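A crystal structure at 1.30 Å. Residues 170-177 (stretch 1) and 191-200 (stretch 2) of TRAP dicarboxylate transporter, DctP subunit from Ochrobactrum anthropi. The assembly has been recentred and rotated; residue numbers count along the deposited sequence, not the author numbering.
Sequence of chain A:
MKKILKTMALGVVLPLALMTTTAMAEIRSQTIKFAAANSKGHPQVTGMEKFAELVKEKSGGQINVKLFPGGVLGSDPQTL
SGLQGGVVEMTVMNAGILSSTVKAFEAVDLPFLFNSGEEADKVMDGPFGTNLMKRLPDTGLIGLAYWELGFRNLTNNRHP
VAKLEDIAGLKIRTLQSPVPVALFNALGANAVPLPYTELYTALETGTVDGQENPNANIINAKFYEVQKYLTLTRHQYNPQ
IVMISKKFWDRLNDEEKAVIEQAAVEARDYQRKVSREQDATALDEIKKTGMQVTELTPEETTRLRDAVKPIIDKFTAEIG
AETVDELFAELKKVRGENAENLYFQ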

# COMPACT_ATOMS: atom_id res chain seq x y z
N LEU A 170 -4.35 9.84 22.40
CA LEU A 170 -3.81 10.66 21.33
C LEU A 170 -4.85 10.91 20.25
O LEU A 170 -5.60 10.01 19.88
CB LEU A 170 -2.59 10.03 20.68
CG LEU A 170 -1.34 9.86 21.54
CD1 LEU A 170 -0.23 9.20 20.73
CD2 LEU A 170 -0.88 11.19 22.10
N LYS A 171 -4.87 12.14 19.74
CA LYS A 171 -5.76 12.54 18.65
C LYS A 171 -4.96 12.39 17.37
O LYS A 171 -4.10 13.22 17.06
CB LYS A 171 -6.24 13.97 18.86
CG LYS A 171 -7.11 14.12 20.11
CD LYS A 171 -7.43 15.57 20.45
CE LYS A 171 -8.43 15.67 21.58
NZ LYS A 171 -8.92 17.07 21.77
N ILE A 172 -5.23 11.31 16.64
CA ILE A 172 -4.45 10.94 15.47
C ILE A 172 -5.30 11.05 14.22
O ILE A 172 -6.36 10.44 14.13
CB ILE A 172 -3.94 9.48 15.59
CG1 ILE A 172 -3.11 9.29 16.88
CG2 ILE A 172 -3.12 9.10 14.34
CD1 ILE A 172 -1.86 10.17 17.00
N ARG A 173 -4.86 11.86 13.25
CA ARG A 173 -5.53 11.92 11.95
C ARG A 173 -5.30 10.58 11.25
O ARG A 173 -4.15 10.17 11.02
CB ARG A 173 -4.99 13.06 11.10
CG ARG A 173 -5.76 13.31 9.82
CD ARG A 173 -5.36 12.43 8.66
NE ARG A 173 -5.91 12.95 7.41
CZ ARG A 173 -5.62 12.49 6.20
NH1 ARG A 173 -4.76 11.49 6.05
NH2 ARG A 173 -6.19 13.05 5.14
N THR A 174 -6.40 9.89 10.94
CA THR A 174 -6.34 8.59 10.28
C THR A 174 -7.19 8.58 9.03
O THR A 174 -8.15 9.35 8.90
CB THR A 174 -6.86 7.44 11.20
OG1 THR A 174 -8.29 7.52 11.37
CG2 THR A 174 -6.21 7.48 12.57
N LEU A 175 -6.91 7.66 8.13
CA LEU A 175 -7.88 7.32 7.10
C LEU A 175 -9.19 6.88 7.79
O LEU A 175 -9.21 6.38 8.92
CB LEU A 175 -7.36 6.25 6.14
CG LEU A 175 -6.10 6.65 5.37
CD1 LEU A 175 -5.72 5.55 4.40
CD2 LEU A 175 -6.31 7.96 4.66
N GLN A 176 -10.29 7.10 7.08
CA GLN A 176 -11.59 7.04 7.71
C GLN A 176 -12.45 5.88 7.23
O GLN A 176 -13.63 5.81 7.55
CB GLN A 176 -12.33 8.37 7.53
CG GLN A 176 -11.69 9.53 8.30
CD GLN A 176 -11.76 9.35 9.80
OE1 GLN A 176 -10.72 9.30 10.51
NE2 GLN A 176 -12.96 9.24 10.30
N SER A 177 -11.87 4.93 6.51
CA SER A 177 -12.59 3.70 6.20
C SER A 177 -12.69 2.84 7.47
O SER A 177 -12.08 3.14 8.49
CB SER A 177 -11.89 2.94 5.07
OG SER A 177 -10.63 2.48 5.50
N ALA A 191 -9.58 8.63 16.27
CA ALA A 191 -9.29 8.47 14.85
C ALA A 191 -9.93 9.64 14.11
O ALA A 191 -11.07 9.55 13.62
CB ALA A 191 -9.82 7.15 14.35
N VAL A 192 -9.18 10.73 14.00
CA VAL A 192 -9.71 12.02 13.61
C VAL A 192 -9.80 12.18 12.09
O VAL A 192 -8.82 11.92 11.38
CB VAL A 192 -8.81 13.13 14.18
CG1 VAL A 192 -9.32 14.50 13.75
CG2 VAL A 192 -8.75 13.02 15.69
N PRO A 193 -10.96 12.61 11.57
CA PRO A 193 -11.13 12.92 10.15
C PRO A 193 -10.63 14.32 9.81
O PRO A 193 -11.01 15.27 10.49
CB PRO A 193 -12.65 12.83 9.96
CG PRO A 193 -13.18 13.29 11.27
CD PRO A 193 -12.23 12.73 12.31
N LEU A 194 -9.77 14.45 8.81
CA LEU A 194 -9.34 15.75 8.35
C LEU A 194 -8.83 15.66 6.93
O LEU A 194 -8.04 14.78 6.63
CB LEU A 194 -8.23 16.28 9.25
CG LEU A 194 -7.85 17.74 9.02
CD1 LEU A 194 -8.96 18.64 9.52
CD2 LEU A 194 -6.55 18.06 9.70
N PRO A 195 -9.27 16.59 6.05
CA PRO A 195 -8.69 16.61 4.70
C PRO A 195 -7.18 16.79 4.73
O PRO A 195 -6.64 17.56 5.54
CB PRO A 195 -9.36 17.83 4.05
CG PRO A 195 -10.65 17.98 4.81
CD PRO A 195 -10.33 17.60 6.21
N TYR A 196 -6.48 16.06 3.88
CA TYR A 196 -5.03 16.03 3.94
C TYR A 196 -4.40 17.43 3.84
O TYR A 196 -3.40 17.73 4.51
CB TYR A 196 -4.46 15.14 2.83
CG TYR A 196 -2.98 14.88 2.97
CD1 TYR A 196 -2.52 13.93 3.87
CD2 TYR A 196 -2.04 15.56 2.21
CE1 TYR A 196 -1.18 13.68 4.01
CE2 TYR A 196 -0.69 15.31 2.35
CZ TYR A 196 -0.27 14.36 3.26
OH TYR A 196 1.08 14.05 3.43
N THR A 197 -5.00 18.29 3.01
CA THR A 197 -4.45 19.61 2.79
C THR A 197 -4.47 20.48 4.05
O THR A 197 -3.73 21.46 4.14
CB THR A 197 -5.19 20.30 1.61
OG1 THR A 197 -4.45 21.43 1.17
CG2 THR A 197 -6.57 20.69 1.98
N GLU A 198 -5.28 20.11 5.04
CA GLU A 198 -5.38 20.86 6.28
C GLU A 198 -4.50 20.30 7.40
O GLU A 198 -4.38 20.91 8.46
CB GLU A 198 -6.83 20.92 6.75
CG GLU A 198 -7.72 21.67 5.77
CD GLU A 198 -9.18 21.65 6.11
OE1 GLU A 198 -9.61 20.95 7.05
OE2 GLU A 198 -9.93 22.33 5.39
N LEU A 199 -3.87 19.16 7.15
CA LEU A 199 -3.22 18.39 8.19
C LEU A 199 -1.97 19.06 8.77
O LEU A 199 -1.81 19.09 9.98
CB LEU A 199 -2.89 16.97 7.67
CG LEU A 199 -2.26 15.98 8.65
CD1 LEU A 199 -2.99 15.94 9.98
CD2 LEU A 199 -2.21 14.59 8.01
N TYR A 200 -1.07 19.57 7.93
CA TYR A 200 0.11 20.26 8.45
C TYR A 200 -0.28 21.33 9.48
O TYR A 200 0.28 21.42 10.58
CB TYR A 200 0.93 20.91 7.32
CG TYR A 200 2.10 21.72 7.85
CD1 TYR A 200 1.90 23.01 8.31
CD2 TYR A 200 3.39 21.20 7.89
CE1 TYR A 200 2.93 23.76 8.81
CE2 TYR A 200 4.43 21.95 8.38
CZ TYR A 200 4.19 23.23 8.83
OH TYR A 200 5.24 23.99 9.33
O HOH W 1 -8.88 11.87 7.79

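The two stretches meet as short parallel strands, with Ile 172 bridged to Ala 191 and Arg 173 to Val 192. Both backbone hydrogen bonds across the junction use Val 192: its N donates to Ile 172 O (2.8 Å, 166° at the hydrogen), and its O accepts from Thr 174 N (3.2 Å, 155°). Val 192 therefore spans the two peptides flanking Arg 173, whose CA lies 3.3 Å from Val 192 O in a CA-H...O contact.

Arg 173 has the most area covered by the other stretch. Its CB leaves the sheet on the same face as that of Val 192, but chi1 at -172° (t), chi2 at -84° (m) and chi3 at -166° (t) carry the chain along stretch 2, past the end of the strand pairing. There the guanidinium forks onto one carbonyl: Arg 173 NE and Arg 173 NH2 each donate to Leu 194 O, both at 2.9 Å, with angles of 148° and 143°. The acceptor lies near the guanidinium plane, as a bidentate fork requires. The aliphatic part of the side chain is packed as well, with Arg 173 CG 3.9 Å from Leu 194 CB and Arg 173 CB 3.7 Å from Leu 199 CD1, while Leu 199 CD2 covers one guanidinium face. Arg 173 NH2 also comes within 3.3 Å of Tyr 196 N, but both are donors, so this is proximity without a hydrogen bond.

Thr 174 takes chi1 at 72° (p), which lets Thr 174 OG1 donate to Leu 175 O (2.9 Å) within its own stretch; OG1 also lies 3.4 Å from Ala 191 CB. A water extends the junction beyond the strands, its oxygen donating to Thr 174 O (2.8 Å) and accepting from Leu 194 N (2.9 Å). The CA-to-CB bond of Gln 176 points toward stretch 2, chi1 and chi2 are both m, and the side chain packs near Pro 193, although its amide orientation is uncertain.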